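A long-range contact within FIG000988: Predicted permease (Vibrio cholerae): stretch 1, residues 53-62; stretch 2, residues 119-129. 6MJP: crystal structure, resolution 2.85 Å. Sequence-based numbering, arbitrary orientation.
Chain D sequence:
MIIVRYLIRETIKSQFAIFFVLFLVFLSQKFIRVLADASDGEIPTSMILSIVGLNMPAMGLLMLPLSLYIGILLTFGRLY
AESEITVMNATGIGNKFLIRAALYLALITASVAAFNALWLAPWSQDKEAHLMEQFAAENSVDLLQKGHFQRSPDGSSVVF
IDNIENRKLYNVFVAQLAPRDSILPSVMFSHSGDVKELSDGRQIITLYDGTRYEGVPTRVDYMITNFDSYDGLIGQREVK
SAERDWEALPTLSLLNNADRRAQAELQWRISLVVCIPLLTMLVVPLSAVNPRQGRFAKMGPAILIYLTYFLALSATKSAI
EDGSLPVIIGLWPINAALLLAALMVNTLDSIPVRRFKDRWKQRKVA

Stretch 1, residues 53-62: GLNMPAMGLL
Stretch 2, residues 119-129: WLAPWSQDKEA

Two helical segments of the same chain, distant in sequence, pack in a roughly antiparallel pair whose small apolar interface is fastened by one hydrogen bond from a serine hydroxyl to a backbone carbonyl. Residues 53-62 and 119-129 both lie within longer helices that extend beyond the stretches in each direction. Their axes approach to 8.4 Å, with an angle of 148° between the N-to-C directions (signed crossing angle -148°), and the contact buries 394 Å² summed over both sides.

The residues at the centre of the contact have helical torsions, with phi/psi of -82/-20 at Leu-54, -57/-38 at Pro-57, -67/-46 at Ala-121 and -70/-42 at Ser-124. Each helix is kinked near a proline, which has no amide hydrogen to donate to the preceding turn. In the first, the N atoms of Pro-57 and Ala-58 both lack a bond to the turn before; regular bonding then resumes through a weak bond from Met-59 N to Asn-55 O (3.4 Å) and a shorter one from Leu-61 N to Pro-57 O (2.8 Å). In the second, the N of Pro-122 makes no hydrogen bond to the preceding turn, whereas Ser-124 N reaches Leu-120 O at 2.8 Å and Glu-128 N reaches Ser-124 O at 2.9 Å. Both prolines have a C-gamma exo pucker, but only Pro-57 directs its CA-to-CB bond toward the partner helix; that of Pro-122 points away.

The register is set by two close CA pairs, Leu-54 CA to Ser-124 CA at 5.4 Å and Pro-57 CA to Ala-121 CA at 5.1 Å. One helix advances three residues as the other retreats three, as expected for opposed directions. At the first pair, Ser-124 adopts chi1 173° (t), and its OG donates a short hydrogen bond to Leu-54 O at 2.5 Å. Leu-54 O would ordinarily accept from Ala-58 N, but at the kink that N makes no bond to the turn before, and the serine hydroxyl occupies the carbonyl instead.

Leu-54 (chi1 -70°, m; chi2 174°, t) also lays its side chain along the second helix. Its CD2 lies 3.3 Å from Ser-124 OG, while its CD1 lies 3.7 Å from Glu-128 CA and 4.2 Å from Lys-127 C. Lys-127 and Glu-128 are modelled only to CB.

Pro-57 fills the middle of the contact. Its CB sits 3.7 Å from Ala-121 CA and 4.0 Å from Ala-121 CB, and its CG lies 3.6 Å from Ser-124 CB and 3.7 Å from Leu-120 CG. At Ala-121, with no side chain beyond CB, the ring comes close to the backbone itself; at Ser-124 it rests against CB, while Leu-120 (chi1 -178°, t; chi2 67°, p) adds a branched apolar surface. One turn beyond Pro-57, Leu-61 (chi1 -71°, m; chi2 -168°, t) brings CD1 to 3.7 Å from Ala-121 CB, extending the van der Waals packing.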

# COMPACT_ATOMS: atom_id res chain seq x y z
N GLY D 53 -17.20 -9.30 -20.52
CA GLY D 53 -17.99 -10.41 -20.03
C GLY D 53 -17.33 -11.75 -20.23
O GLY D 53 -17.54 -12.68 -19.45
N LEU D 54 -16.52 -11.88 -21.29
CA LEU D 54 -15.76 -13.11 -21.50
C LEU D 54 -14.49 -13.15 -20.67
O LEU D 54 -13.94 -14.24 -20.45
CB LEU D 54 -15.43 -13.28 -22.98
CG LEU D 54 -16.63 -13.60 -23.87
CD1 LEU D 54 -16.25 -13.62 -25.36
CD2 LEU D 54 -17.26 -14.92 -23.44
N ASN D 55 -13.99 -12.00 -20.21
CA ASN D 55 -12.84 -11.97 -19.33
C ASN D 55 -13.21 -12.12 -17.86
O ASN D 55 -12.31 -12.22 -17.02
CB ASN D 55 -12.06 -10.65 -19.52
CG ASN D 55 -10.88 -10.80 -20.46
OD1 ASN D 55 -10.87 -11.66 -21.34
ND2 ASN D 55 -9.86 -9.97 -20.26
N MET D 56 -14.50 -12.12 -17.55
CA MET D 56 -14.96 -12.35 -16.18
C MET D 56 -14.47 -13.67 -15.59
O MET D 56 -14.04 -13.67 -14.42
CB MET D 56 -16.49 -12.30 -16.12
CG MET D 56 -17.10 -11.01 -16.62
SD MET D 56 -16.54 -9.57 -15.69
CE MET D 56 -17.85 -8.42 -16.10
N PRO D 57 -14.50 -14.81 -16.30
CA PRO D 57 -13.99 -16.05 -15.70
C PRO D 57 -12.55 -15.97 -15.24
O PRO D 57 -12.23 -16.55 -14.19
CB PRO D 57 -14.18 -17.08 -16.82
CG PRO D 57 -15.32 -16.54 -17.62
CD PRO D 57 -15.11 -15.06 -17.62
N ALA D 58 -11.66 -15.29 -15.96
CA ALA D 58 -10.29 -15.14 -15.47
C ALA D 58 -10.27 -14.38 -14.15
O ALA D 58 -9.56 -14.78 -13.22
CB ALA D 58 -9.42 -14.44 -16.51
N MET D 59 -11.03 -13.29 -14.06
CA MET D 59 -11.14 -12.59 -12.79
C MET D 59 -11.57 -13.55 -11.70
O MET D 59 -10.99 -13.58 -10.62
CB MET D 59 -12.13 -11.42 -12.91
CG MET D 59 -11.86 -10.48 -14.07
SD MET D 59 -13.10 -9.18 -14.22
CE MET D 59 -12.67 -8.45 -15.78
N GLY D 60 -12.57 -14.38 -12.00
CA GLY D 60 -13.02 -15.36 -11.02
C GLY D 60 -11.93 -16.34 -10.63
O GLY D 60 -11.75 -16.64 -9.45
N LEU D 61 -11.20 -16.86 -11.62
CA LEU D 61 -10.12 -17.80 -11.35
C LEU D 61 -9.14 -17.25 -10.32
O LEU D 61 -8.74 -17.95 -9.38
CB LEU D 61 -9.37 -18.13 -12.64
CG LEU D 61 -10.13 -18.98 -13.64
CD1 LEU D 61 -9.19 -19.48 -14.72
CD2 LEU D 61 -10.80 -20.14 -12.92
N LEU D 62 -8.76 -15.99 -10.47
CA LEU D 62 -7.76 -15.39 -9.60
C LEU D 62 -8.34 -14.91 -8.28
O LEU D 62 -7.62 -14.86 -7.28
CB LEU D 62 -7.07 -14.23 -10.33
CG LEU D 62 -5.63 -13.92 -9.93
CD1 LEU D 62 -4.79 -15.19 -9.99
CD2 LEU D 62 -5.03 -12.83 -10.82
N TRP D 119 -14.76 -25.57 -16.84
CA TRP D 119 -15.73 -25.36 -17.91
C TRP D 119 -15.87 -23.89 -18.30
O TRP D 119 -15.75 -23.55 -19.48
CB TRP D 119 -17.09 -25.95 -17.54
CG TRP D 119 -18.01 -26.14 -18.75
CD1 TRP D 119 -18.13 -27.27 -19.52
CD2 TRP D 119 -18.91 -25.17 -19.32
NE1 TRP D 119 -19.05 -27.06 -20.53
CE2 TRP D 119 -19.54 -25.79 -20.43
CE3 TRP D 119 -19.24 -23.85 -19.01
CZ2 TRP D 119 -20.49 -25.12 -21.22
CZ3 TRP D 119 -20.19 -23.20 -19.79
CH2 TRP D 119 -20.79 -23.84 -20.88
N LEU D 120 -16.14 -23.02 -17.33
CA LEU D 120 -16.50 -21.65 -17.66
C LEU D 120 -15.32 -20.90 -18.29
O LEU D 120 -15.48 -20.23 -19.32
CB LEU D 120 -17.00 -20.90 -16.43
CG LEU D 120 -17.42 -19.46 -16.74
CD1 LEU D 120 -18.66 -19.42 -17.63
CD2 LEU D 120 -17.63 -18.64 -15.47
N ALA D 121 -14.13 -21.00 -17.69
CA ALA D 121 -12.98 -20.31 -18.26
C ALA D 121 -12.58 -20.88 -19.61
O ALA D 121 -12.32 -20.09 -20.54
CB ALA D 121 -11.80 -20.31 -17.27
N PRO D 122 -12.49 -22.21 -19.81
CA PRO D 122 -12.21 -22.71 -21.16
C PRO D 122 -13.28 -22.38 -22.18
O PRO D 122 -12.96 -22.02 -23.32
CB PRO D 122 -12.06 -24.22 -20.93
CG PRO D 122 -11.50 -24.31 -19.55
CD PRO D 122 -12.31 -23.27 -18.81
N TRP D 123 -14.56 -22.51 -21.81
CA TRP D 123 -15.62 -22.20 -22.76
C TRP D 123 -15.65 -20.71 -23.07
O TRP D 123 -15.90 -20.32 -24.22
CB TRP D 123 -16.98 -22.67 -22.23
CG TRP D 123 -18.12 -22.38 -23.18
CD1 TRP D 123 -18.47 -23.11 -24.28
CD2 TRP D 123 -19.04 -21.29 -23.11
NE1 TRP D 123 -19.56 -22.54 -24.89
CE2 TRP D 123 -19.93 -21.42 -24.19
CE3 TRP D 123 -19.20 -20.21 -22.23
CZ2 TRP D 123 -20.96 -20.51 -24.43
CZ3 TRP D 123 -20.22 -19.31 -22.46
CH2 TRP D 123 -21.09 -19.47 -23.55
N SER D 124 -15.40 -19.86 -22.07
CA SER D 124 -15.40 -18.42 -22.32
C SER D 124 -14.22 -18.00 -23.18
O SER D 124 -14.37 -17.17 -24.08
CB SER D 124 -15.38 -17.66 -20.99
OG SER D 124 -15.23 -16.27 -21.22
N GLN D 125 -13.04 -18.55 -22.91
CA GLN D 125 -11.87 -18.24 -23.73
C GLN D 125 -12.01 -18.84 -25.12
O GLN D 125 -11.46 -18.30 -26.09
CB GLN D 125 -10.60 -18.74 -23.07
CG GLN D 125 -10.01 -17.80 -22.05
CD GLN D 125 -9.25 -16.64 -22.68
OE1 GLN D 125 -9.15 -16.54 -23.91
NE2 GLN D 125 -8.70 -15.77 -21.84
N ASP D 126 -12.73 -19.96 -25.24
CA ASP D 126 -13.02 -20.54 -26.54
C ASP D 126 -13.96 -19.65 -27.35
O ASP D 126 -13.75 -19.44 -28.55
CB ASP D 126 -13.63 -21.93 -26.36
CG ASP D 126 -13.92 -22.62 -27.67
OD1 ASP D 126 -14.90 -22.25 -28.35
OD2 ASP D 126 -13.15 -23.54 -28.03
N LYS D 127 -15.01 -19.14 -26.71
CA LYS D 127 -15.90 -18.20 -27.39
C LYS D 127 -15.16 -16.93 -27.76
O LYS D 127 -15.33 -16.40 -28.87
CB LYS D 127 -17.10 -17.88 -26.51
N GLU D 128 -14.32 -16.41 -26.85
CA GLU D 128 -13.49 -15.26 -27.18
C GLU D 128 -12.55 -15.57 -28.33
O GLU D 128 -12.26 -14.69 -29.16
CB GLU D 128 -12.70 -14.81 -25.95
N ALA D 129 -12.06 -16.80 -28.42
CA ALA D 129 -11.19 -17.18 -29.52
C ALA D 129 -11.93 -17.12 -30.85
O ALA D 129 -11.41 -16.57 -31.83
CB ALA D 129 -10.59 -18.57 -29.28